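NADH kinase POS5, mitochondrial (Saccharomyces cerevisiae, PDB 3AFO) phosphorylates NADH and NAD(+) with ATP, with a twofold preference for NADH, and is a key source of the cellular reductant NADPH. Local coordinates at residues E61-E72 / F158-I169. Numbering follows the deposited sequence.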
ATOM      1  N   GLU A  61     -33.059 -18.143 -25.798  1.00 26.80           N
ATOM      2  CA  GLU A  61     -34.178 -18.037 -24.865  1.00 26.84           C
ATOM      3  C   GLU A  61     -34.696 -16.597 -24.746  1.00 26.42           C
ATOM      4  O   GLU A  61     -35.911 -16.363 -24.635  1.00 26.01           O
ATOM      5  CB  GLU A  61     -33.761 -18.594 -23.498  1.00 27.46           C
ATOM      6  CG  GLU A  61     -34.869 -18.692 -22.465  1.00 30.82           C
ATOM      7  CD  GLU A  61     -34.364 -19.174 -21.099  1.00 34.98           C
ATOM      8  OE1 GLU A  61     -33.284 -19.801 -21.031  1.00 37.06           O
ATOM      9  OE2 GLU A  61     -35.054 -18.922 -20.088  1.00 37.93           O
ATOM     10  N   PHE A  62     -33.784 -15.628 -24.775  1.00 25.37           N
ATOM     11  CA  PHE A  62     -34.192 -14.240 -24.665  1.00 25.18           C
ATOM     12  C   PHE A  62     -34.936 -13.778 -25.922  1.00 24.94           C
ATOM     13  O   PHE A  62     -35.989 -13.158 -25.830  1.00 24.98           O
ATOM     14  CB  PHE A  62     -32.987 -13.337 -24.381  1.00 25.13           C
ATOM     15  CG  PHE A  62     -33.358 -11.923 -24.076  1.00 25.13           C
ATOM     16  CD1 PHE A  62     -34.146 -11.622 -22.973  1.00 24.95           C
ATOM     17  CD2 PHE A  62     -32.908 -10.885 -24.882  1.00 24.75           C
ATOM     18  CE1 PHE A  62     -34.498 -10.286 -22.675  1.00 25.28           C
ATOM     19  CE2 PHE A  62     -33.250  -9.562 -24.592  1.00 24.93           C
ATOM     20  CZ  PHE A  62     -34.050  -9.267 -23.490  1.00 23.83           C
ATOM     21  N   ILE A  63     -34.374 -14.097 -27.083  1.00 24.94           N
ATOM     22  CA  ILE A  63     -34.950 -13.758 -28.384  1.00 25.07           C
ATOM     23  C   ILE A  63     -36.326 -14.410 -28.585  1.00 25.50           C
ATOM     24  O   ILE A  63     -37.246 -13.778 -29.119  1.00 26.06           O
ATOM     25  CB  ILE A  63     -33.990 -14.161 -29.522  1.00 24.55           C
ATOM     26  CG1 ILE A  63     -32.717 -13.305 -29.462  1.00 23.37           C
ATOM     27  CG2 ILE A  63     -34.675 -14.034 -30.896  1.00 25.07           C
ATOM     28  CD1 ILE A  63     -31.601 -13.757 -30.380  1.00 20.69           C
ATOM     29  N   THR A  64     -36.447 -15.668 -28.156  1.00 25.86           N
ATOM     30  CA  THR A  64     -37.727 -16.393 -28.151  1.00 25.76           C
ATOM     31  C   THR A  64     -38.773 -15.621 -27.335  1.00 26.27           C
ATOM     32  O   THR A  64     -39.883 -15.364 -27.818  1.00 25.86           O
ATOM     33  CB  THR A  64     -37.543 -17.866 -27.671  1.00 25.72           C
ATOM     34  OG1 THR A  64     -36.700 -18.560 -28.596  1.00 24.33           O
ATOM     35  CG2 THR A  64     -38.882 -18.626 -27.570  1.00 26.28           C
ATOM     36  N   HIS A  65     -38.398 -15.207 -26.125  1.00 26.14           N
ATOM     37  CA  HIS A  65     -39.266 -14.384 -25.293  1.00 26.85           C
ATOM     38  C   HIS A  65     -39.697 -13.065 -25.959  1.00 26.82           C
ATOM     39  O   HIS A  65     -40.870 -12.701 -25.904  1.00 27.37           O
ATOM     40  CB  HIS A  65     -38.613 -14.109 -23.932  1.00 26.76           C
ATOM     41  CG  HIS A  65     -39.362 -13.120 -23.097  1.00 27.84           C
ATOM     42  ND1 HIS A  65     -40.630 -13.363 -22.611  1.00 28.17           N
ATOM     43  CD2 HIS A  65     -39.018 -11.889 -22.648  1.00 27.27           C
ATOM     44  CE1 HIS A  65     -41.036 -12.321 -21.907  1.00 28.33           C
ATOM     45  NE2 HIS A  65     -40.074 -11.416 -21.911  1.00 27.79           N
ATOM     46  N   LEU A  66     -38.757 -12.348 -26.568  1.00 26.75           N
ATOM     47  CA  LEU A  66     -39.083 -11.093 -27.249  1.00 26.88           C
ATOM     48  C   LEU A  66     -40.074 -11.325 -28.396  1.00 27.00           C
ATOM     49  O   LEU A  66     -41.057 -10.594 -28.545  1.00 26.42           O
ATOM     50  CB  LEU A  66     -37.813 -10.408 -27.772  1.00 26.31           C
ATOM     51  CG  LEU A  66     -36.772 -10.024 -26.706  1.00 26.37           C
ATOM     52  CD1 LEU A  66     -35.542  -9.412 -27.345  1.00 23.33           C
ATOM     53  CD2 LEU A  66     -37.393  -9.083 -25.664  1.00 24.04           C
ATOM     54  N   HIS A  67     -39.806 -12.362 -29.185  1.00 27.82           N
ATOM     55  CA  HIS A  67     -40.641 -12.697 -30.332  1.00 28.34           C
ATOM     56  C   HIS A  67     -42.019 -13.184 -29.925  1.00 29.40           C
ATOM     57  O   HIS A  67     -42.990 -12.948 -30.636  1.00 30.06           O
ATOM     58  CB  HIS A  67     -39.961 -13.731 -31.216  1.00 27.74           C
ATOM     59  CG  HIS A  67     -38.839 -13.178 -32.033  1.00 25.96           C
ATOM     60  ND1 HIS A  67     -37.963 -13.980 -32.724  1.00 22.40           N
ATOM     61  CD2 HIS A  67     -38.446 -11.902 -32.265  1.00 23.71           C
ATOM     62  CE1 HIS A  67     -37.084 -13.227 -33.360  1.00 22.61           C
ATOM     63  NE2 HIS A  67     -37.353 -11.960 -33.094  1.00 22.26           N
ATOM     64  N   GLU A  68     -42.098 -13.870 -28.792  1.00 30.44           N
ATOM     65  CA  GLU A  68     -43.383 -14.300 -28.253  1.00 31.73           C
ATOM     66  C   GLU A  68     -44.180 -13.135 -27.657  1.00 31.69           C
ATOM     67  O   GLU A  68     -45.373 -13.023 -27.900  1.00 31.28           O
ATOM     68  CB  GLU A  68     -43.204 -15.403 -27.207  1.00 32.04           C
ATOM     69  CG  GLU A  68     -42.944 -16.795 -27.790  1.00 35.69           C
ATOM     70  CD  GLU A  68     -42.595 -17.840 -26.729  1.00 38.76           C
ATOM     71  OE1 GLU A  68     -42.688 -17.541 -25.518  1.00 40.26           O
ATOM     72  OE2 GLU A  68     -42.222 -18.971 -27.113  1.00 40.91           O
ATOM     73  N   SER A  69     -43.517 -12.257 -26.902  1.00 31.79           N
ATOM     74  CA  SER A  69     -44.239 -11.302 -26.046  1.00 32.01           C
ATOM     75  C   SER A  69     -44.305  -9.863 -26.539  1.00 31.64           C
ATOM     76  O   SER A  69     -45.181  -9.112 -26.109  1.00 31.99           O
ATOM     77  CB  SER A  69     -43.673 -11.316 -24.628  1.00 31.99           C
ATOM     78  OG  SER A  69     -44.109 -12.460 -23.930  1.00 34.19           O
ATOM     79  N   TYR A  70     -43.366  -9.478 -27.400  1.00 31.38           N
ATOM     80  CA  TYR A  70     -43.276  -8.115 -27.918  1.00 31.12           C
ATOM     81  C   TYR A  70     -43.180  -8.107 -29.451  1.00 31.11           C
ATOM     82  O   TYR A  70     -42.087  -7.991 -29.995  1.00 30.62           O
ATOM     83  CB  TYR A  70     -42.061  -7.392 -27.308  1.00 30.91           C
ATOM     84  CG  TYR A  70     -42.077  -7.381 -25.806  1.00 30.67           C
ATOM     85  CD1 TYR A  70     -42.755  -6.380 -25.105  1.00 30.22           C
ATOM     86  CD2 TYR A  70     -41.437  -8.382 -25.077  1.00 30.63           C
ATOM     87  CE1 TYR A  70     -42.793  -6.376 -23.727  1.00 30.16           C
ATOM     88  CE2 TYR A  70     -41.467  -8.389 -23.691  1.00 29.68           C
ATOM     89  CZ  TYR A  70     -42.145  -7.384 -23.024  1.00 30.44           C
ATOM     90  OH  TYR A  70     -42.175  -7.384 -21.651  1.00 30.92           O
ATOM     91  N   PRO A  71     -44.331  -8.225 -30.154  1.00 31.55           N
ATOM     92  CA  PRO A  71     -44.314  -8.220 -31.626  1.00 31.58           C
ATOM     93  C   PRO A  71     -43.609  -7.011 -32.245  1.00 31.52           C
ATOM     94  O   PRO A  71     -42.979  -7.147 -33.286  1.00 31.57           O
ATOM     95  CB  PRO A  71     -45.803  -8.217 -32.018  1.00 31.65           C
ATOM     96  CG  PRO A  71     -46.586  -8.250 -30.757  1.00 31.89           C
ATOM     97  CD  PRO A  71     -45.663  -8.561 -29.618  1.00 31.63           C
ATOM     98  N   GLU A  72     -43.704  -5.847 -31.606  1.00 32.12           N
ATOM     99  CA  GLU A  72     -43.069  -4.624 -32.124  1.00 32.73           C
ATOM    100  C   GLU A  72     -41.526  -4.651 -32.093  1.00 32.06           C
ATOM    101  O   GLU A  72     -40.866  -3.835 -32.755  1.00 32.14           O
ATOM    102  CB  GLU A  72     -43.609  -3.387 -31.383  1.00 33.09           C
ATOM    103  CG  GLU A  72     -43.017  -3.143 -29.972  1.00 36.07           C
ATOM    104  CD  GLU A  72     -43.730  -3.904 -28.851  1.00 38.79           C
ATOM    105  OE1 GLU A  72     -44.335  -4.976 -29.100  1.00 40.35           O
ATOM    106  OE2 GLU A  72     -43.676  -3.419 -27.702  1.00 40.31           O
ATOM    107  N   PHE A 158     -29.589 -13.459 -15.340  1.00 30.61           N
ATOM    108  CA  PHE A 158     -30.396 -13.724 -16.544  1.00 31.34           C
ATOM    109  C   PHE A 158     -31.780 -14.320 -16.249  1.00 31.92           C
ATOM    110  O   PHE A 158     -32.709 -14.137 -17.040  1.00 31.92           O
ATOM    111  CB  PHE A 158     -29.648 -14.582 -17.577  1.00 30.94           C
ATOM    112  CG  PHE A 158     -30.490 -14.926 -18.797  1.00 30.54           C
ATOM    113  CD1 PHE A 158     -30.758 -13.964 -19.768  1.00 29.66           C
ATOM    114  CD2 PHE A 158     -31.044 -16.202 -18.946  1.00 29.57           C
ATOM    115  CE1 PHE A 158     -31.552 -14.268 -20.890  1.00 29.49           C
ATOM    116  CE2 PHE A 158     -31.843 -16.514 -20.054  1.00 29.00           C
ATOM    117  CZ  PHE A 158     -32.097 -15.538 -21.029  1.00 27.90           C
ATOM    118  N   LYS A 159     -31.889 -15.033 -15.126  0.50 32.24           N
ATOM    119  CA  LYS A 159     -33.155 -15.594 -14.646  0.50 32.68           C
ATOM    120  C   LYS A 159     -34.250 -14.542 -14.549  0.50 32.83           C
ATOM    121  O   LYS A 159     -35.427 -14.844 -14.761  0.50 32.93           O
ATOM    122  CB  LYS A 159     -32.975 -16.246 -13.269  0.50 32.73           C
ATOM    123  CG  LYS A 159     -32.771 -17.755 -13.289  0.50 33.47           C
ATOM    124  CD  LYS A 159     -31.345 -18.143 -13.635  0.50 33.54           C
ATOM    125  CE  LYS A 159     -31.038 -19.552 -13.145  0.50 34.14           C
ATOM    126  NZ  LYS A 159     -29.680 -20.021 -13.567  0.50 33.44           N
ATOM    127  N   GLU A 160     -33.852 -13.310 -14.230  1.00 32.85           N
ATOM    128  CA  GLU A 160     -34.793 -12.208 -14.022  1.00 33.19           C
ATOM    129  C   GLU A 160     -35.209 -11.525 -15.334  1.00 32.47           C
ATOM    130  O   GLU A 160     -35.868 -10.492 -15.292  1.00 32.24           O
ATOM    131  CB  GLU A 160     -34.206 -11.127 -13.097  1.00 33.68           C
ATOM    132  CG  GLU A 160     -33.186 -11.568 -12.035  1.00 36.01           C
ATOM    133  CD  GLU A 160     -32.668 -10.375 -11.214  1.00 38.09           C
ATOM    134  OE1 GLU A 160     -33.508  -9.603 -10.695  1.00 41.33           O
ATOM    135  OE2 GLU A 160     -31.435 -10.204 -11.093  1.00 37.37           O
ATOM    136  N   HIS A 161     -34.820 -12.078 -16.485  1.00 32.12           N
ATOM    137  CA  HIS A 161     -34.903 -11.331 -17.759  1.00 31.62           C
ATOM    138  C   HIS A 161     -36.294 -10.842 -18.190  1.00 31.21           C
ATOM    139  O   HIS A 161     -36.406  -9.736 -18.726  1.00 30.80           O
ATOM    140  CB  HIS A 161     -34.197 -12.067 -18.908  1.00 31.82           C
ATOM    141  CG  HIS A 161     -34.929 -13.276 -19.409  1.00 33.01           C
ATOM    142  ND1 HIS A 161     -34.692 -14.547 -18.926  1.00 33.33           N
ATOM    143  CD2 HIS A 161     -35.871 -13.410 -20.376  1.00 33.62           C
ATOM    144  CE1 HIS A 161     -35.468 -15.409 -19.561  1.00 34.51           C
ATOM    145  NE2 HIS A 161     -36.197 -14.743 -20.442  1.00 35.04           N
ATOM    146  N   LYS A 162     -37.342 -11.633 -17.942  1.00 30.30           N
ATOM    147  CA  LYS A 162     -38.709 -11.219 -18.315  1.00 30.18           C
ATOM    148  C   LYS A 162     -39.164  -9.981 -17.540  1.00 29.41           C
ATOM    149  O   LYS A 162     -39.600  -8.999 -18.142  1.00 28.86           O
ATOM    150  CB  LYS A 162     -39.728 -12.358 -18.135  1.00 30.18           C
ATOM    151  CG  LYS A 162     -39.440 -13.593 -18.980  1.00 32.31           C
ATOM    152  CD  LYS A 162     -40.708 -14.416 -19.243  1.00 34.89           C
ATOM    153  CE  LYS A 162     -41.067 -15.330 -18.087  1.00 37.14           C
ATOM    154  NZ  LYS A 162     -42.103 -16.338 -18.507  1.00 39.77           N
ATOM    155  N   LYS A 163     -39.040 -10.041 -16.214  0.50 29.16           N
ATOM    156  CA  LYS A 163     -39.451  -8.955 -15.325  0.50 29.02           C
ATOM    157  C   LYS A 163     -38.636  -7.667 -15.514  0.50 28.82           C
ATOM    158  O   LYS A 163     -39.185  -6.566 -15.446  0.50 28.53           O
ATOM    159  CB  LYS A 163     -39.393  -9.424 -13.872  0.50 29.25           C
ATOM    160  CG  LYS A 163     -38.485 -10.632 -13.651  0.50 29.44           C
ATOM    161  CD  LYS A 163     -39.020 -11.873 -14.369  0.50 29.72           C
ATOM    162  CE  LYS A 163     -40.465 -12.149 -13.952  0.50 30.14           C
ATOM    163  NZ  LYS A 163     -41.148 -13.145 -14.815  0.50 30.40           N
ATOM    164  N   VAL A 164     -37.333  -7.814 -15.760  1.00 28.56           N
ATOM    165  CA  VAL A 164     -36.441  -6.665 -15.964  1.00 28.42           C
ATOM    166  C   VAL A 164     -36.713  -6.001 -17.311  1.00 28.25           C
ATOM    167  O   VAL A 164     -36.899  -4.786 -17.368  1.00 28.29           O
ATOM    168  CB  VAL A 164     -34.940  -7.048 -15.811  1.00 28.50           C
ATOM    169  CG1 VAL A 164     -34.035  -5.875 -16.177  1.00 28.81           C
ATOM    170  CG2 VAL A 164     -34.648  -7.514 -14.378  1.00 28.06           C
ATOM    171  N   PHE A 165     -36.764  -6.798 -18.380  1.00 28.33           N
ATOM    172  CA  PHE A 165     -37.090  -6.258 -19.707  1.00 28.83           C
ATOM    173  C   PHE A 165     -38.450  -5.539 -19.732  1.00 28.98           C
ATOM    174  O   PHE A 165     -38.579  -4.475 -20.354  1.00 28.94           O
ATOM    175  CB  PHE A 165     -36.987  -7.311 -20.822  1.00 28.44           C
ATOM    176  CG  PHE A 165     -37.161  -6.730 -22.201  1.00 28.50           C
ATOM    177  CD1 PHE A 165     -36.101  -6.095 -22.841  1.00 26.12           C
ATOM    178  CD2 PHE A 165     -38.402  -6.779 -22.842  1.00 27.55           C
ATOM    179  CE1 PHE A 165     -36.266  -5.524 -24.091  1.00 27.37           C
ATOM    180  CE2 PHE A 165     -38.576  -6.211 -24.096  1.00 25.96           C
ATOM    181  CZ  PHE A 165     -37.510  -5.588 -24.730  1.00 26.02           C
ATOM    182  N   GLN A 166     -39.430  -6.131 -19.046  0.50 29.32           N
ATOM    183  CA  GLN A 166     -40.770  -5.556 -18.833  0.50 29.72           C
ATOM    184  C   GLN A 166     -40.689  -4.120 -18.283  0.50 29.78           C
ATOM    185  O   GLN A 166     -41.327  -3.206 -18.803  0.50 29.81           O
ATOM    186  CB  GLN A 166     -41.560  -6.453 -17.865  0.50 29.78           C
ATOM    187  CG  GLN A 166     -43.086  -6.289 -17.876  0.50 30.36           C
ATOM    188  CD  GLN A 166     -43.795  -7.347 -17.034  0.50 30.85           C
ATOM    189  OE1 GLN A 166     -43.729  -7.330 -15.800  0.50 30.41           O
ATOM    190  NE2 GLN A 166     -44.481  -8.270 -17.703  0.50 31.14           N
ATOM    191  N   GLU A 167     -39.882  -3.936 -17.242  1.00 29.82           N
ATOM    192  CA  GLU A 167     -39.695  -2.626 -16.591  1.00 30.16           C
ATOM    193  C   GLU A 167     -39.020  -1.635 -17.526  1.00 29.98           C
ATOM    194  O   GLU A 167     -39.383  -0.447 -17.564  1.00 30.19           O
ATOM    195  CB  GLU A 167     -38.883  -2.758 -15.292  1.00 30.68           C
ATOM    196  CG  GLU A 167     -39.580  -3.542 -14.172  1.00 32.41           C
ATOM    197  CD  GLU A 167     -41.012  -3.066 -13.901  1.00 35.24           C
ATOM    198  OE1 GLU A 167     -41.210  -1.873 -13.579  1.00 36.36           O
ATOM    199  OE2 GLU A 167     -41.945  -3.889 -14.017  1.00 36.75           O
ATOM    200  N   VAL A 168     -38.045  -2.132 -18.287  1.00 29.58           N
ATOM    201  CA  VAL A 168     -37.279  -1.304 -19.197  1.00 29.31           C
ATOM    202  C   VAL A 168     -38.181  -0.766 -20.311  1.00 29.91           C
ATOM    203  O   VAL A 168     -38.268   0.442 -20.495  1.00 29.74           O
ATOM    204  CB  VAL A 168     -36.051  -2.053 -19.773  1.00 29.17           C
ATOM    205  CG1 VAL A 168     -35.397  -1.252 -20.908  1.00 28.17           C
ATOM    206  CG2 VAL A 168     -35.018  -2.357 -18.653  1.00 29.42           C
ATOM    207  N   ILE A 169     -38.861  -1.662 -21.028  1.00 30.23           N
ATOM    208  CA  ILE A 169     -39.695  -1.274 -22.173  1.00 30.95           C
ATOM    209  C   ILE A 169     -40.894  -0.387 -21.774  1.00 30.98           C
ATOM    210  O   ILE A 169     -41.326   0.465 -22.543  1.00 31.39           O
ATOM    211  CB  ILE A 169     -40.116  -2.530 -23.027  1.00 30.88           C
ATOM    212  CG1 ILE A 169     -40.778  -2.115 -24.350  1.00 31.87           C
ATOM    213  CG2 ILE A 169     -40.976  -3.519 -22.215  1.00 31.12           C
ATOM    214  CD1 ILE A 169     -40.699  -3.199 -25.440  1.00 32.71           C
TER
HETATM  215  O   HOH W   1     -40.617  -9.188 -20.614  1.00 31.39           O
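F165 points its ring edge at the face of Y70, with centroids 5.0 Å apart and planes at 74°. L66 lays CD2 over a face of F165, 3.7 Å from the ring centroid, a CH-pi contact. F62 turns its edge toward the F165 face, offset, and F62 CD1 lies 3.6 Å from H161 CD2. K162 rests CG on the face of H65, and H161 brings its edge toward that ring. Y70 OH and H65 NE2 are each 2.6 Å from one water, which donates to K162 O. The water thus ties both rings to the backbone of helix 161-169. With an alanine in place of Y70, the F165 edge would probably lose the aromatic face it points at, and the water its hydroxyl partner. The aromatic cluster of F62, H65, Y70, H161 and F165 joins helix 53-69 to helix 161-169 beside the parallel sheet of the N-terminal domain; the segments 61-69 and 161-169 cross at -52°. F62 also touches V119, F158 touches L121 and F165 touches L117, all on strand 117-122. H161 is fixed from within its own segment. Its chi1 of 73° turns the ring back toward F158, and ND1 donates to F158 O at 2.8 Å, in the ring plane. F158 O also accepts from H161 N.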